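Local structure of putative uncharacterized protein (Coprinopsis cinerea, 3W9A) at residues Q31-P39 with D67-Q75; D162-L172 with K183-T194. The protein probably hydrolyses glycosidic bonds of beta-glucans, as a beta-jelly-roll catalytic domain of glycoside hydrolase family 131. One frame throughout, in Å; residues are numbered along the deposited sequence.

Contact 1 (Q31-P39 with D67-Q75)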
loop_
_atom_site.group_PDB
_atom_site.type_symbol
_atom_site.label_atom_id
_atom_site.label_comp_id
_atom_site.label_asym_id
_atom_site.label_seq_id
_atom_site.Cartn_x
_atom_site.Cartn_y
_atom_site.Cartn_z
ATOM N N GLN A 31 -7.617 3.890 9.842
ATOM C CA GLN A 31 -8.755 3.091 10.296
ATOM C C GLN A 31 -8.333 1.629 10.304
ATOM O O GLN A 31 -7.702 1.149 9.370
ATOM C CB GLN A 31 -9.941 3.252 9.392
ATOM C CG GLN A 31 -10.304 4.683 9.077
ATOM C CD GLN A 31 -11.572 4.807 8.276
ATOM O OE1 GLN A 31 -11.911 3.946 7.470
ATOM N NE2 GLN A 31 -12.259 5.903 8.466
ATOM N N TRP A 32 -8.699 0.926 11.361
ATOM C CA TRP A 32 -8.238 -0.442 11.522
ATOM C C TRP A 32 -9.459 -1.280 11.922
ATOM O O TRP A 32 -9.855 -1.310 13.092
ATOM C CB TRP A 32 -7.138 -0.468 12.557
ATOM C CG TRP A 32 -6.634 -1.826 12.973
ATOM C CD1 TRP A 32 -6.413 -2.250 14.238
ATOM C CD2 TRP A 32 -6.299 -2.911 12.112
ATOM N NE1 TRP A 32 -5.951 -3.539 14.231
ATOM C CE2 TRP A 32 -5.861 -3.965 12.930
ATOM C CE3 TRP A 32 -6.288 -3.081 10.717
ATOM C CZ2 TRP A 32 -5.442 -5.184 12.416
ATOM C CZ3 TRP A 32 -5.848 -4.303 10.199
ATOM C CH2 TRP A 32 -5.431 -5.330 11.040
ATOM N N TYR A 33 -10.092 -1.860 10.909
ATOM C CA TYR A 33 -11.265 -2.738 11.096
ATOM C C TYR A 33 -11.317 -3.917 10.114
ATOM O O TYR A 33 -12.025 -4.864 10.371
ATOM C CB TYR A 33 -12.575 -1.945 11.018
ATOM C CG TYR A 33 -12.865 -1.318 9.672
ATOM C CD1 TYR A 33 -13.658 -1.962 8.735
ATOM C CD2 TYR A 33 -12.333 -0.082 9.337
ATOM C CE1 TYR A 33 -13.923 -1.384 7.492
ATOM C CE2 TYR A 33 -12.592 0.505 8.105
ATOM C CZ TYR A 33 -13.377 -0.145 7.179
ATOM O OH TYR A 33 -13.616 0.460 5.952
ATOM N N ILE A 34 -10.609 -3.841 8.977
ATOM C CA ILE A 34 -10.594 -4.932 8.015
ATOM C C ILE A 34 -9.524 -5.926 8.484
ATOM O O ILE A 34 -8.377 -5.856 8.086
ATOM C CB ILE A 34 -10.330 -4.429 6.568
ATOM C CG1 ILE A 34 -11.410 -3.433 6.141
ATOM C CG2 ILE A 34 -10.327 -5.577 5.573
ATOM C CD1 ILE A 34 -11.193 -2.814 4.769
ATOM N N LYS A 35 -9.912 -6.842 9.359
ATOM C CA LYS A 35 -8.966 -7.722 10.009
ATOM C C LYS A 35 -9.644 -8.968 10.545
ATOM O O LYS A 35 -10.875 -9.005 10.664
ATOM C CB LYS A 35 -8.364 -6.988 11.195
ATOM C CG LYS A 35 -9.387 -6.644 12.255
ATOM C CD LYS A 35 -8.895 -5.582 13.210
ATOM C CE LYS A 35 -9.889 -5.365 14.338
ATOM N NZ LYS A 35 -9.613 -4.093 15.065
ATOM N N GLY A 36 -8.826 -9.938 10.957
ATOM C CA GLY A 36 -9.317 -11.147 11.599
ATOM C C GLY A 36 -9.607 -10.900 13.068
ATOM O O GLY A 36 -9.394 -9.785 13.589
ATOM N N SER A 37 -10.057 -11.956 13.738
ATOM C CA SER A 37 -10.363 -11.926 15.176
ATOM C C SER A 37 -9.142 -11.929 16.080
ATOM O O SER A 37 -9.269 -11.679 17.282
ATOM C CB SER A 37 -11.186 -13.152 15.546
ATOM O OG SER A 37 -12.416 -13.104 14.870
ATOM N N GLY A 38 -7.971 -12.229 15.524
ATOM C CA GLY A 38 -6.759 -12.309 16.310
ATOM C C GLY A 38 -6.355 -10.983 16.937
ATOM O O GLY A 38 -6.915 -9.935 16.606
ATOM N N PRO A 39 -5.366 -11.021 17.844
ATOM C CA PRO A 39 -4.783 -9.760 18.329
ATOM C C PRO A 39 -4.136 -9.010 17.173
ATOM O O PRO A 39 -3.721 -9.637 16.188
ATOM C CB PRO A 39 -3.735 -10.212 19.355
ATOM C CG PRO A 39 -3.433 -11.632 19.008
ATOM C CD PRO A 39 -4.674 -12.204 18.389
ATOM N N ASP A 67 -2.733 -14.415 7.595
ATOM C CA ASP A 67 -2.719 -15.858 7.817
ATOM C C ASP A 67 -4.136 -16.365 7.701
ATOM O O ASP A 67 -5.038 -15.592 7.334
ATOM C CB ASP A 67 -2.056 -16.232 9.160
ATOM C CG ASP A 67 -2.844 -15.768 10.377
ATOM O OD1 ASP A 67 -4.022 -15.359 10.279
ATOM O OD2 ASP A 67 -2.249 -15.795 11.464
ATOM N N THR A 68 -4.337 -17.650 8.004
ATOM C CA THR A 68 -5.633 -18.278 7.840
ATOM C C THR A 68 -6.702 -17.683 8.749
ATOM O O THR A 68 -7.872 -17.811 8.451
ATOM C CB THR A 68 -5.599 -19.806 8.071
ATOM O OG1 THR A 68 -5.253 -20.097 9.426
ATOM C CG2 THR A 68 -4.632 -20.443 7.165
ATOM N N THR A 69 -6.306 -17.008 9.827
ATOM C CA THR A 69 -7.279 -16.342 10.700
ATOM C C THR A 69 -7.621 -14.909 10.288
ATOM O O THR A 69 -8.415 -14.261 10.965
ATOM C CB THR A 69 -6.790 -16.286 12.143
ATOM O OG1 THR A 69 -5.764 -15.270 12.267
ATOM C CG2 THR A 69 -6.267 -17.660 12.599
ATOM N N ALA A 70 -7.025 -14.415 9.203
ATOM C CA ALA A 70 -7.190 -13.012 8.794
ATOM C C ALA A 70 -8.441 -12.841 7.944
ATOM O O ALA A 70 -8.375 -12.517 6.764
ATOM C CB ALA A 70 -5.960 -12.540 8.027
ATOM N N THR A 71 -9.588 -13.076 8.547
ATOM C CA THR A 71 -10.815 -13.229 7.810
ATOM C C THR A 71 -11.781 -12.194 8.362
ATOM O O THR A 71 -12.045 -12.180 9.562
ATOM C CB THR A 71 -11.349 -14.666 7.980
ATOM O OG1 THR A 71 -11.348 -15.036 9.355
ATOM C CG2 THR A 71 -10.452 -15.640 7.267
ATOM N N TRP A 72 -12.275 -11.303 7.505
ATOM C CA TRP A 72 -13.127 -10.213 7.975
ATOM C C TRP A 72 -14.572 -10.391 7.508
ATOM O O TRP A 72 -15.471 -10.713 8.315
ATOM C CB TRP A 72 -12.563 -8.864 7.523
ATOM C CG TRP A 72 -13.394 -7.725 7.958
ATOM C CD1 TRP A 72 -13.699 -7.400 9.231
ATOM C CD2 TRP A 72 -14.046 -6.764 7.125
ATOM N NE1 TRP A 72 -14.501 -6.297 9.257
ATOM C CE2 TRP A 72 -14.730 -5.881 7.975
ATOM C CE3 TRP A 72 -14.112 -6.557 5.742
ATOM C CZ2 TRP A 72 -15.470 -4.797 7.498
ATOM C CZ3 TRP A 72 -14.854 -5.482 5.258
ATOM C CH2 TRP A 72 -15.530 -4.618 6.134
ATOM N N ASN A 73 -14.788 -10.194 6.213
ATOM C CA ASN A 73 -16.113 -10.305 5.610
ATOM C C ASN A 73 -16.273 -11.569 4.772
ATOM O O ASN A 73 -17.272 -11.724 4.078
ATOM C CB ASN A 73 -16.339 -9.125 4.688
ATOM C CG ASN A 73 -15.390 -9.151 3.508
ATOM O OD1 ASN A 73 -14.210 -9.477 3.658
ATOM N ND2 ASN A 73 -15.898 -8.834 2.336
ATOM N N SER A 74 -15.286 -12.457 4.837
ATOM C CA SER A 74 -15.255 -13.666 4.032
ATOM C C SER A 74 -14.119 -14.566 4.533
ATOM O O SER A 74 -13.412 -14.222 5.481
ATOM C CB SER A 74 -15.006 -13.305 2.564
ATOM O OG SER A 74 -13.719 -12.715 2.418
ATOM N N GLN A 75 -13.941 -15.708 3.888
ATOM C CA GLN A 75 -12.761 -16.536 4.114
ATOM C C GLN A 75 -11.475 -16.016 3.445
ATOM O O GLN A 75 -10.394 -16.568 3.673
ATOM C CB GLN A 75 -13.017 -17.968 3.638
ATOM C CG GLN A 75 -13.253 -18.916 4.784
ATOM C CD GLN A 75 -13.094 -20.344 4.349
ATOM O OE1 GLN A 75 -13.802 -20.808 3.453
ATOM N NE2 GLN A 75 -12.146 -21.056 4.968
HETATM O O HOH W 1 -10.359 -14.534 12.814
#

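Contact 2 (D162-L172 with K183-T194)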
loop_
_atom_site.group_PDB
_atom_site.type_symbol
_atom_site.label_atom_id
_atom_site.label_comp_id
_atom_site.label_asym_id
_atom_site.label_seq_id
_atom_site.Cartn_x
_atom_site.Cartn_y
_atom_site.Cartn_z
ATOM N N ASP A 162 -0.500 8.435 -9.720
ATOM C CA ASP A 162 -0.704 9.801 -10.177
ATOM C C ASP A 162 -2.144 9.840 -10.630
ATOM O O ASP A 162 -2.442 9.424 -11.753
ATOM C CB ASP A 162 0.256 10.033 -11.354
ATOM C CG ASP A 162 0.128 11.403 -11.990
ATOM O OD1 ASP A 162 -0.951 12.027 -11.931
ATOM O OD2 ASP A 162 1.154 11.848 -12.561
ATOM N N ILE A 163 -3.042 10.283 -9.746
ATOM C CA ILE A 163 -4.475 10.191 -9.997
ATOM C C ILE A 163 -5.021 11.580 -10.321
ATOM O O ILE A 163 -4.857 12.525 -9.538
ATOM C CB ILE A 163 -5.246 9.575 -8.804
ATOM C CG1 ILE A 163 -4.652 8.201 -8.440
ATOM C CG2 ILE A 163 -6.715 9.417 -9.147
ATOM C CD1 ILE A 163 -5.189 7.598 -7.156
ATOM N N ASP A 164 -5.611 11.702 -11.509
ATOM C CA ASP A 164 -6.322 12.917 -11.916
ATOM C C ASP A 164 -7.798 12.624 -11.723
ATOM O O ASP A 164 -8.414 11.925 -12.532
ATOM C CB ASP A 164 -6.017 13.242 -13.377
ATOM C CG ASP A 164 -6.598 14.577 -13.825
ATOM O OD1 ASP A 164 -6.046 15.149 -14.782
ATOM O OD2 ASP A 164 -7.597 15.049 -13.250
ATOM N N PHE A 165 -8.358 13.130 -10.625
ATOM C CA PHE A 165 -9.744 12.854 -10.266
ATOM C C PHE A 165 -10.747 13.658 -11.123
ATOM O O PHE A 165 -11.912 13.331 -11.162
ATOM C CB PHE A 165 -9.965 13.104 -8.755
ATOM C CG PHE A 165 -9.257 12.113 -7.880
ATOM C CD1 PHE A 165 -9.800 10.853 -7.661
ATOM C CD2 PHE A 165 -8.038 12.414 -7.295
ATOM C CE1 PHE A 165 -9.155 9.920 -6.858
ATOM C CE2 PHE A 165 -7.388 11.486 -6.499
ATOM C CZ PHE A 165 -7.947 10.233 -6.277
ATOM N N THR A 166 -10.271 14.692 -11.810
ATOM C CA THR A 166 -11.108 15.521 -12.679
ATOM C C THR A 166 -11.255 14.868 -14.072
ATOM O O THR A 166 -12.361 14.631 -14.544
ATOM C CB THR A 166 -10.477 16.917 -12.802
ATOM O OG1 THR A 166 -10.186 17.416 -11.482
ATOM C CG2 THR A 166 -11.395 17.874 -13.563
ATOM N N ALA A 167 -10.139 14.556 -14.712
ATOM C CA ALA A 167 -10.167 13.865 -16.004
ATOM C C ALA A 167 -10.508 12.384 -15.862
ATOM O O ALA A 167 -10.826 11.717 -16.843
ATOM C CB ALA A 167 -8.837 14.037 -16.718
ATOM N N LYS A 168 -10.453 11.863 -14.637
ATOM C CA LYS A 168 -10.728 10.443 -14.364
ATOM C C LYS A 168 -9.686 9.542 -15.030
ATOM O O LYS A 168 -10.003 8.591 -15.745
ATOM C CB LYS A 168 -12.178 10.067 -14.728
ATOM C CG LYS A 168 -13.195 10.613 -13.728
ATOM C CD LYS A 168 -14.620 10.606 -14.255
ATOM C CE LYS A 168 -15.154 9.201 -14.513
ATOM N NZ LYS A 168 -15.527 8.491 -13.258
ATOM N N THR A 169 -8.422 9.863 -14.774
ATOM C CA THR A 169 -7.300 9.053 -15.230
ATOM C C THR A 169 -6.289 8.796 -14.108
ATOM O O THR A 169 -6.192 9.558 -13.139
ATOM C CB THR A 169 -6.539 9.710 -16.395
ATOM O OG1 THR A 169 -5.886 10.912 -15.944
ATOM C CG2 THR A 169 -7.476 10.007 -17.568
ATOM N N VAL A 170 -5.512 7.735 -14.296
ATOM C CA VAL A 170 -4.439 7.357 -13.383
ATOM C C VAL A 170 -3.168 6.890 -14.136
ATOM O O VAL A 170 -3.229 6.088 -15.073
ATOM C CB VAL A 170 -4.910 6.276 -12.390
ATOM C CG1 VAL A 170 -5.366 5.020 -13.111
ATOM C CG2 VAL A 170 -3.813 5.950 -11.398
ATOM N N GLY A 171 -2.031 7.437 -13.734
ATOM C CA GLY A 171 -0.725 6.984 -14.195
ATOM C C GLY A 171 0.063 6.409 -13.042
ATOM O O GLY A 171 -0.434 6.336 -11.900
ATOM N N LEU A 172 1.297 5.998 -13.325
ATOM C CA LEU A 172 2.136 5.357 -12.323
ATOM C C LEU A 172 3.562 5.921 -12.323
ATOM O O LEU A 172 4.207 6.029 -13.389
ATOM C CB LEU A 172 2.181 3.855 -12.574
ATOM C CG LEU A 172 2.989 3.050 -11.562
ATOM C CD1 LEU A 172 2.247 3.021 -10.225
ATOM C CD2 LEU A 172 3.282 1.643 -12.085
ATOM N N LYS A 183 8.049 8.511 -13.977
ATOM C CA LYS A 183 6.723 8.168 -14.478
ATOM C C LYS A 183 6.828 7.063 -15.543
ATOM O O LYS A 183 7.253 7.306 -16.668
ATOM C CB LYS A 183 5.999 9.400 -15.030
ATOM C CG LYS A 183 4.515 9.163 -15.266
ATOM C CD LYS A 183 3.735 10.450 -15.520
ATOM C CE LYS A 183 2.227 10.192 -15.537
ATOM N NZ LYS A 183 1.396 11.432 -15.445
ATOM N N VAL A 184 6.438 5.850 -15.172
ATOM C CA VAL A 184 6.603 4.665 -16.033
ATOM C C VAL A 184 5.336 4.331 -16.815
ATOM O O VAL A 184 5.386 3.651 -17.847
ATOM C CB VAL A 184 7.051 3.432 -15.211
ATOM C CG1 VAL A 184 8.510 3.577 -14.805
ATOM C CG2 VAL A 184 6.168 3.235 -13.977
ATOM N N VAL A 185 4.190 4.806 -16.340
ATOM C CA VAL A 185 2.952 4.670 -17.099
ATOM C C VAL A 185 2.215 6.010 -17.144
ATOM O O VAL A 185 1.823 6.561 -16.109
ATOM C CB VAL A 185 2.022 3.553 -16.557
ATOM C CG1 VAL A 185 0.801 3.401 -17.460
ATOM C CG2 VAL A 185 2.762 2.219 -16.444
ATOM N N GLN A 186 2.032 6.513 -18.364
ATOM C CA GLN A 186 1.241 7.710 -18.607
ATOM C C GLN A 186 -0.183 7.423 -18.223
ATOM O O GLN A 186 -0.609 6.269 -18.249
ATOM C CB GLN A 186 1.289 8.105 -20.084
ATOM C CG GLN A 186 2.640 8.598 -20.551
ATOM C CD GLN A 186 3.136 9.754 -19.723
ATOM O OE1 GLN A 186 2.427 10.747 -19.542
ATOM N NE2 GLN A 186 4.347 9.631 -19.194
ATOM N N ASN A 187 -0.933 8.477 -17.912
ATOM C CA ASN A 187 -2.284 8.315 -17.359
ATOM C C ASN A 187 -3.219 7.623 -18.340
ATOM O O ASN A 187 -3.181 7.899 -19.536
ATOM C CB ASN A 187 -2.866 9.660 -16.907
ATOM C CG ASN A 187 -2.465 10.027 -15.491
ATOM O OD1 ASN A 187 -3.311 10.340 -14.652
ATOM N ND2 ASN A 187 -1.190 9.972 -15.212
ATOM N N VAL A 188 -4.034 6.707 -17.820
ATOM C CA VAL A 188 -4.999 5.940 -18.613
ATOM C C VAL A 188 -6.377 6.077 -17.974
ATOM O O VAL A 188 -6.469 6.303 -16.764
ATOM C CB VAL A 188 -4.615 4.436 -18.701
ATOM C CG1 VAL A 188 -3.184 4.269 -19.201
ATOM C CG2 VAL A 188 -4.788 3.727 -17.364
ATOM N N PRO A 189 -7.453 5.946 -18.769
ATOM C CA PRO A 189 -8.777 6.123 -18.170
ATOM C C PRO A 189 -9.142 5.087 -17.114
ATOM O O PRO A 189 -8.826 3.911 -17.247
ATOM C CB PRO A 189 -9.726 6.025 -19.374
ATOM C CG PRO A 189 -8.903 6.477 -20.538
ATOM C CD PRO A 189 -7.517 5.957 -20.248
ATOM N N ALA A 190 -9.797 5.548 -16.056
ATOM C CA ALA A 190 -10.368 4.656 -15.061
ATOM C C ALA A 190 -11.428 5.406 -14.299
ATOM O O ALA A 190 -11.418 6.641 -14.260
ATOM C CB ALA A 190 -9.291 4.147 -14.108
ATOM N N ASN A 191 -12.336 4.665 -13.673
ATOM C CA ASN A 191 -13.331 5.280 -12.810
ATOM C C ASN A 191 -12.683 5.570 -11.453
ATOM O O ASN A 191 -12.629 4.712 -10.579
ATOM C CB ASN A 191 -14.569 4.398 -12.677
ATOM C CG ASN A 191 -15.641 5.031 -11.801
ATOM O OD1 ASN A 191 -15.468 6.132 -11.262
ATOM N ND2 ASN A 191 -16.751 4.336 -11.652
ATOM N N THR A 192 -12.182 6.794 -11.307
ATOM C CA THR A 192 -11.336 7.168 -10.176
ATOM C C THR A 192 -12.100 7.606 -8.929
ATOM O O THR A 192 -11.514 8.223 -8.042
ATOM C CB THR A 192 -10.414 8.332 -10.576
ATOM O OG1 THR A 192 -11.214 9.389 -11.127
ATOM C CG2 THR A 192 -9.389 7.870 -11.602
ATOM N N PHE A 193 -13.394 7.307 -8.847
ATOM C CA PHE A 193 -14.154 7.748 -7.706
ATOM C C PHE A 193 -13.591 7.133 -6.433
ATOM O O PHE A 193 -13.388 5.925 -6.343
ATOM C CB PHE A 193 -15.646 7.411 -7.791
ATOM C CG PHE A 193 -16.379 7.745 -6.516
ATOM C CD1 PHE A 193 -16.690 9.062 -6.218
ATOM C CD2 PHE A 193 -16.678 6.761 -5.583
ATOM C CE1 PHE A 193 -17.330 9.388 -5.036
ATOM C CE2 PHE A 193 -17.317 7.082 -4.400
ATOM C CZ PHE A 193 -17.647 8.398 -4.130
ATOM N N THR A 194 -13.335 7.988 -5.456
ATOM C CA THR A 194 -13.081 7.532 -4.099
ATOM C C THR A 194 -13.922 8.347 -3.130
ATOM O O THR A 194 -14.161 9.534 -3.363
ATOM C CB THR A 194 -11.594 7.639 -3.742
ATOM O OG1 THR A 194 -11.422 7.411 -2.356
ATOM C CG2 THR A 194 -11.045 9.022 -4.064
HETATM O O HOH W 2 -12.721 10.872 -9.557
HETATM O O HOH W 3 -16.862 8.478 -11.151
#

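Contact 1 (Q31-P39 with D67-Q75)
Thr69 O is the atom that several groups grip. Water 1 donates to Thr69 O at 2.7 Å and itself accepts from Ser37 N at 2.8 Å, bridging the two segments. Gly36 CA sends a CA-H...O contact of 3.3 Å to Thr69 O, and Thr71 N adds a weak bond within the inverse gamma turn centred on Ala70. Gly36 CA also approaches Thr71 O at 3.6 Å; without a side chain there, the two backbones can lie this close. Upstream, Asp67 OD1 takes both the amide and the hydroxyl of Thr69 in an Asx turn, and that hydroxyl has further partners in Tyr43 and Arg42.

The rest of the contact belongs to Trp72. With its CG swung anti to the backbone N (chi1 179°), the indole lies with one face against the backbone of Tyr33 and Ile34. Ile34 CA stands over the five-membered ring, 4.0 Å from its centroid and 10° off the normal, and Ile34 CG2 lies 3.9 Å from Trp72 CE3. Tyr33 turns an edge to the six-membered ring, Tyr33 CD1 lying 3.6 Å from Trp72 CZ2 in an offset edge-to-face pair with planes at 68°. Tyr33 O is close to Trp72 NE1, but over the ring face, at too poor an angle for a hydrogen bond. Direct contact thus rests on aromatic, apolar and CA-H interactions, with one water supplying the polar bridge between the two loops.

Contact 2 (D162-L172 with K183-T194)
Lys183 runs its side chain past the carbonyl of Leu172 and across strand 169-176 to a carboxylate on strand 157-164. Its CB skirts that carbonyl, and Lys183 CG passes 3.7 Å from Leu172 O. CG stands anti to the backbone N (chi1 -167°) and every later torsion is near 180°, which carries CD and CE progressively nearer Asp162, and Lys183 NZ closes a salt bridge of 2.9 Å to Asp162 OD2. The ammonium comes from above the carboxylate, 62° out of its plane, and Trp173 NE1 donates to the same oxygen.

Leu172 O is gripped twice, by Val184 N at 2.9 Å and Val185 N at 3.2 Å, which makes a classic beta bulge where strand 182-189 turns its corner. Beyond it, Val170 and Val188 form an antiparallel hydrogen-bonded pair, and Ala190 N meets Lys168 O almost straight, at 177°. Val170, Leu172, Val185 and Val188 share a face that packs on Trp139, Ala141, Arg146 and Trp147 of the other sheet.

At the far end Thr192 fits against the hairpin turn. Its CG2 lies 3.9 Å from Ile163 CG2, while Thr192 O meets the edge of the Phe165 ring in plane, 3.1 Å from Phe165 CE1. Water 2 links Thr192 OG1 to Phe165 O.

Backbone bonds join each strand to the next, and the charge pair passes over the middle one to tie the outer two. The second partner on Asp162 OD2 would probably stabilise the carboxylate in its charged form.

How the contacts relate
Both contacts are partly buried and lie on opposite sides of the chain's centre, their own centres about 30 Å apart, without touching. Contact 2 lies within one sheet of the jelly roll, where strands pair side by side, one of them broken by a bulge, and Val170, Leu172, Val185 and Val188 turn toward the other sheet. Contact 1 sets a loop that passes between the two sheets against strand 30-34 of that other sheet and the loop that follows it. The chemistry differs accordingly: repeated backbone bonds, apolar contacts and a salt bridge in contact 2; an exposed tryptophan, CA-H contacts and a bridging water in contact 1. Water also enters contact 2, but at the end where strand gives way to loop.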